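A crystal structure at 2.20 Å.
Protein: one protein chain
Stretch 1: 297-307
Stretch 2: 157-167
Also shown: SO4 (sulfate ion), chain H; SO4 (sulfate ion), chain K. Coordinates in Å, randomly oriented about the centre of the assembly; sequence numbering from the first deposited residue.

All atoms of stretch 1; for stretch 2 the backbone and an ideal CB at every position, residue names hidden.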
# COMPACT_ATOMS: atom_id res chain seq x y z
N LYS A 297 -10.72 18.50 46.14
CA LYS A 297 -9.50 18.99 45.48
C LYS A 297 -9.48 18.65 43.99
O LYS A 297 -8.56 19.03 43.28
CB LYS A 297 -8.25 18.33 46.09
CG LYS A 297 -7.99 18.60 47.56
CD LYS A 297 -6.92 17.63 48.07
CE LYS A 297 -6.63 17.82 49.54
NZ LYS A 297 -5.22 18.25 49.75
N GLN A 298 -10.48 17.92 43.51
CA GLN A 298 -10.39 17.31 42.18
C GLN A 298 -11.38 17.84 41.16
O GLN A 298 -12.41 18.42 41.51
CB GLN A 298 -10.57 15.80 42.27
CG GLN A 298 -9.41 15.07 42.90
CD GLN A 298 -9.69 13.58 43.04
OE1 GLN A 298 -9.59 12.82 42.08
NE2 GLN A 298 -10.06 13.17 44.25
N ALA A 299 -11.07 17.61 39.89
CA ALA A 299 -12.03 17.83 38.82
C ALA A 299 -12.92 16.60 38.70
O ALA A 299 -12.44 15.47 38.54
CB ALA A 299 -11.32 18.10 37.52
N LEU A 300 -14.22 16.80 38.79
CA LEU A 300 -15.15 15.72 38.61
C LEU A 300 -15.43 15.58 37.11
O LEU A 300 -16.05 16.45 36.50
CB LEU A 300 -16.44 16.01 39.38
CG LEU A 300 -17.47 14.88 39.35
CD1 LEU A 300 -16.90 13.58 39.95
CD2 LEU A 300 -18.72 15.33 40.10
N MSE A 301 -14.96 14.49 36.52
CA MSE A 301 -15.17 14.29 35.09
C MSE A 301 -16.65 14.34 34.71
O MSE A 301 -17.48 13.69 35.34
CB MSE A 301 -14.57 12.97 34.61
CG MSE A 301 -14.92 12.66 33.15
SE MSE A 301 -13.66 11.42 32.32
CE MSE A 301 -12.05 12.46 32.63
N SER A 302 -16.96 15.13 33.68
CA SER A 302 -18.31 15.18 33.11
C SER A 302 -18.47 14.18 31.96
O SER A 302 -18.03 14.43 30.83
CB SER A 302 -18.63 16.60 32.61
OG SER A 302 -19.90 16.66 31.97
N TYR A 303 -19.09 13.05 32.26
CA TYR A 303 -19.41 12.05 31.25
C TYR A 303 -20.46 12.53 30.26
O TYR A 303 -20.47 12.10 29.11
CB TYR A 303 -19.81 10.72 31.92
CG TYR A 303 -18.63 10.15 32.64
CD1 TYR A 303 -17.52 9.69 31.93
CD2 TYR A 303 -18.57 10.15 34.03
CE1 TYR A 303 -16.41 9.20 32.57
CE2 TYR A 303 -17.46 9.66 34.69
CZ TYR A 303 -16.38 9.18 33.96
OH TYR A 303 -15.27 8.69 34.61
N ALA A 304 -21.32 13.44 30.69
CA ALA A 304 -22.26 14.08 29.77
C ALA A 304 -21.50 14.86 28.70
O ALA A 304 -21.86 14.84 27.53
CB ALA A 304 -23.23 15.00 30.52
N TRP A 305 -20.43 15.55 29.09
CA TRP A 305 -19.65 16.28 28.08
C TRP A 305 -18.90 15.32 27.15
O TRP A 305 -18.98 15.46 25.93
CB TRP A 305 -18.67 17.29 28.70
CG TRP A 305 -17.97 18.12 27.61
CD1 TRP A 305 -18.42 19.29 27.05
CD2 TRP A 305 -16.73 17.81 26.96
NE1 TRP A 305 -17.53 19.72 26.09
CE2 TRP A 305 -16.49 18.83 26.02
CE3 TRP A 305 -15.81 16.77 27.08
CZ2 TRP A 305 -15.36 18.84 25.20
CZ3 TRP A 305 -14.68 16.78 26.26
CH2 TRP A 305 -14.47 17.81 25.34
N TRP A 306 -18.19 14.34 27.73
CA TRP A 306 -17.40 13.40 26.93
C TRP A 306 -18.21 12.56 25.95
O TRP A 306 -17.71 12.17 24.89
CB TRP A 306 -16.53 12.51 27.82
CG TRP A 306 -15.27 13.18 28.18
CD1 TRP A 306 -14.93 13.67 29.40
CD2 TRP A 306 -14.18 13.48 27.31
NE1 TRP A 306 -13.68 14.25 29.35
CE2 TRP A 306 -13.20 14.15 28.07
CE3 TRP A 306 -13.94 13.25 25.95
CZ2 TRP A 306 -11.99 14.58 27.52
CZ3 TRP A 306 -12.73 13.69 25.40
CH2 TRP A 306 -11.78 14.34 26.19
N SER A 307 -19.46 12.27 26.31
CA SER A 307 -20.33 11.44 25.48
C SER A 307 -21.21 12.28 24.54
O SER A 307 -22.06 11.74 23.82
CB SER A 307 -21.22 10.58 26.38
OG SER A 307 -22.08 11.39 27.17
N UNK A 157 -9.78 26.56 36.78
CA UNK A 157 -10.16 25.92 38.04
C UNK A 157 -10.85 24.59 37.80
O UNK A 157 -11.69 24.49 36.90
CB UNK A 157 -11.07 26.84 38.85
N UNK A 158 -10.52 23.56 38.61
CA UNK A 158 -11.07 22.21 38.44
C UNK A 158 -12.59 22.18 38.27
O UNK A 158 -13.10 21.34 37.53
CB UNK A 158 -10.68 21.35 39.64
N UNK A 159 -13.30 23.08 38.94
CA UNK A 159 -14.75 23.05 38.89
C UNK A 159 -15.33 23.99 37.82
O UNK A 159 -16.54 24.20 37.76
CB UNK A 159 -15.31 23.42 40.26
N UNK A 160 -14.46 24.54 36.98
CA UNK A 160 -14.91 25.41 35.89
C UNK A 160 -14.50 24.89 34.51
O UNK A 160 -14.50 25.63 33.53
CB UNK A 160 -14.35 26.82 36.09
N UNK A 161 -14.15 23.61 34.42
CA UNK A 161 -13.62 23.04 33.19
C UNK A 161 -14.63 22.90 32.05
O UNK A 161 -14.31 23.19 30.89
CB UNK A 161 -13.03 21.66 33.50
N UNK A 162 -15.83 22.42 32.36
CA UNK A 162 -16.78 22.03 31.32
C UNK A 162 -17.75 23.16 30.95
O UNK A 162 -18.14 23.95 31.81
CB UNK A 162 -17.57 20.80 31.78
N UNK A 163 -18.11 23.26 29.67
CA UNK A 163 -17.61 22.46 28.54
C UNK A 163 -16.14 22.78 28.24
O UNK A 163 -15.75 23.93 28.38
CB UNK A 163 -18.46 22.71 27.29
N UNK A 164 -15.35 21.78 27.85
CA UNK A 164 -13.91 21.99 27.69
C UNK A 164 -13.59 22.93 26.54
O UNK A 164 -14.16 22.83 25.47
CB UNK A 164 -13.20 20.65 27.47
N UNK A 165 -12.67 23.86 26.78
CA UNK A 165 -12.10 24.66 25.70
C UNK A 165 -11.02 23.81 25.03
O UNK A 165 -9.86 23.79 25.47
CB UNK A 165 -11.53 25.98 26.22
N UNK A 166 -11.41 23.10 23.97
CA UNK A 166 -10.55 22.09 23.36
C UNK A 166 -9.33 22.66 22.64
O UNK A 166 -8.22 22.14 22.81
CB UNK A 166 -11.37 21.26 22.37
N UNK A 167 -9.51 23.72 21.86
CA UNK A 167 -8.37 24.40 21.23
C UNK A 167 -7.33 24.77 22.28
O UNK A 167 -6.15 24.50 22.12
CB UNK A 167 -8.83 25.65 20.48
S SO4 H . -21.98 14.01 34.19
O1 SO4 H . -21.00 13.46 35.13
O2 SO4 H . -23.10 13.07 34.08
O3 SO4 H . -22.44 15.32 34.65
O4 SO4 H . -21.36 14.18 32.88
S SO4 K . -1.66 17.19 49.07
O1 SO4 K . -1.41 17.29 50.51
O2 SO4 K . -2.41 15.96 48.78
O3 SO4 K . -2.43 18.37 48.63
O4 SO4 K . -0.37 17.15 48.39

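At position 157 the ideal CB has no atom of stretch 1 within 5.5 Å, so the visible atoms set no preference. The residue is Ala 157, whose O accepts a backbone hydrogen bond from the N of position 160 (2.8 Å).

Position 158 points toward stretch 1. Its ideal CB lies 3.8 Å from Ala 299 N and 3.9 Å from Gln 298 O, and phi/psi of -48/-35 is compatible with proline among many others. So close to backbone, a compact side chain fits readily. Pro 158 is deposited; its CB stands 4.1 Å from Ala 299 CB, while its O approaches that same methyl (Ala 299 CB) at 3.7 Å.

Positions 159 and 160 have no atom of stretch 1 within 5.5 Å of their ideal CBs, and polar or charged residues would be at ease. They are Asp 159 and Lys 160, neither of which touches stretch 1.

Position 161 points toward stretch 1, but its ideal CB has nothing within 5.5 Å. A side chain must therefore extend to make contact, and the Ala 299 methyl offers an apolar target: leucine, isoleucine or methionine would suit. Leu 161 (chi1 m, chi2 t) brings CD1 to 3.6 Å from Ala 299 CB.

Position 162 also points toward stretch 1, its ideal CB 4.4 Å from Ser 302 CB and 4.8 Å from Trp 305 CB. Beyond lie the backbone of 300-302 and the Trp 306 indole, so a long, flat side chain is favoured; phenylalanine, tyrosine or a long aliphatic are candidates. The residue is Tyr 162, chi1 m. Ser 302 CB sits over its ring face, 3.5 Å from the centroid of the Tyr 162 ring and 4° off the normal, a CH-pi contact. Trp 305 CB packs 3.7 Å from Tyr 162 CD1, and Tyr 162 OH reaches to 3.4 Å from Met 301 CA.

At position 163 CA-to-CB runs sideways, with the ideal CB 3.4 Å from Trp 305 NE1. The peptide bond before it is cis, as the backbone reveals, which strongly favours proline. Pro 163 follows, its CB 3.6 Å from Trp 305 CD1.

Position 164 points toward the Trp 305 indole, its ideal CB 3.6 Å from CZ2 of that residue. A branched aliphatic could cover the ring. Leu 164 (chi1 m, chi2 t) places CG 3.9 Å from the centroid of the Trp 305 six-membered ring, 8° off the normal, and CD1 3.9 Å from Trp 306 CZ2. A water joins the stretches, donating to Leu 164 O (2.8 Å) and accepting from Trp 305 NE1 (3.1 Å).

Position 165 points away, just before a helix, where Asp, Ser, Thr or Asn would suit as N-cap. Asp 165 caps a backbone N just past the stretch.

Position 166 points toward stretch 1, its ideal CB 5.5 Å from Trp 305 CZ2, leaving room for a modest apolar group. Val 166 (chi1 t) sets CG2 at the indole edge, 3.8 Å from Trp 305 CZ2.

Position 167 is out of reach and tolerant; Asp 167 is hydrogen-bonded elsewhere in the structure.

Stretch 2 (157-167) APDKLYPLDVD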
# COMPACT_ATOMS: atom_id res chain seq x y z
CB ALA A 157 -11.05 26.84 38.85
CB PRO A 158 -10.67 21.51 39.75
CG PRO A 158 -9.41 22.17 40.14
CD PRO A 158 -9.58 23.63 39.74
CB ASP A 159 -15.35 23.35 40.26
CG ASP A 159 -14.96 24.72 40.78
OD1 ASP A 159 -13.96 25.28 40.28
OD2 ASP A 159 -15.66 25.24 41.68
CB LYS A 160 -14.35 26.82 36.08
CG LYS A 160 -14.79 27.52 37.36
CD LYS A 160 -16.25 27.97 37.29
CE LYS A 160 -16.59 28.91 38.44
NZ LYS A 160 -17.96 29.50 38.31
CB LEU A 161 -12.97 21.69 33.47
CG LEU A 161 -11.62 21.78 34.17
CD1 LEU A 161 -11.26 20.46 34.79
CD2 LEU A 161 -10.57 22.21 33.17
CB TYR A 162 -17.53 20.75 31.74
CG TYR A 162 -16.62 19.57 31.97
CD1 TYR A 162 -16.17 18.80 30.90
CD2 TYR A 162 -16.20 19.22 33.25
CE1 TYR A 162 -15.32 17.72 31.10
CE2 TYR A 162 -15.35 18.12 33.46
CZ TYR A 162 -14.92 17.38 32.38
OH TYR A 162 -14.08 16.30 32.57
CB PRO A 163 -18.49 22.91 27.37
CG PRO A 163 -18.95 24.31 27.76
CD PRO A 163 -19.12 24.26 29.24
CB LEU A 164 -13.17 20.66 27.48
CG LEU A 164 -13.22 19.61 28.60
CD1 LEU A 164 -12.36 18.42 28.25
CD2 LEU A 164 -12.80 20.19 29.95
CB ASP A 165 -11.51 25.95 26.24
CG ASP A 165 -10.99 26.87 25.14
OD1 ASP A 165 -10.79 26.40 23.99
OD2 ASP A 165 -10.77 28.08 25.43
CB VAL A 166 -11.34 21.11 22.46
CG1 VAL A 166 -10.44 19.98 21.98
CG2 VAL A 166 -12.51 20.52 23.25
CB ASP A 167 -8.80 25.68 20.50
CG ASP A 167 -9.67 25.40 19.29
OD1 ASP A 167 -9.91 24.21 18.97
OD2 ASP A 167 -10.12 26.38 18.64
O HOH W 1 -16.63 22.04 24.30
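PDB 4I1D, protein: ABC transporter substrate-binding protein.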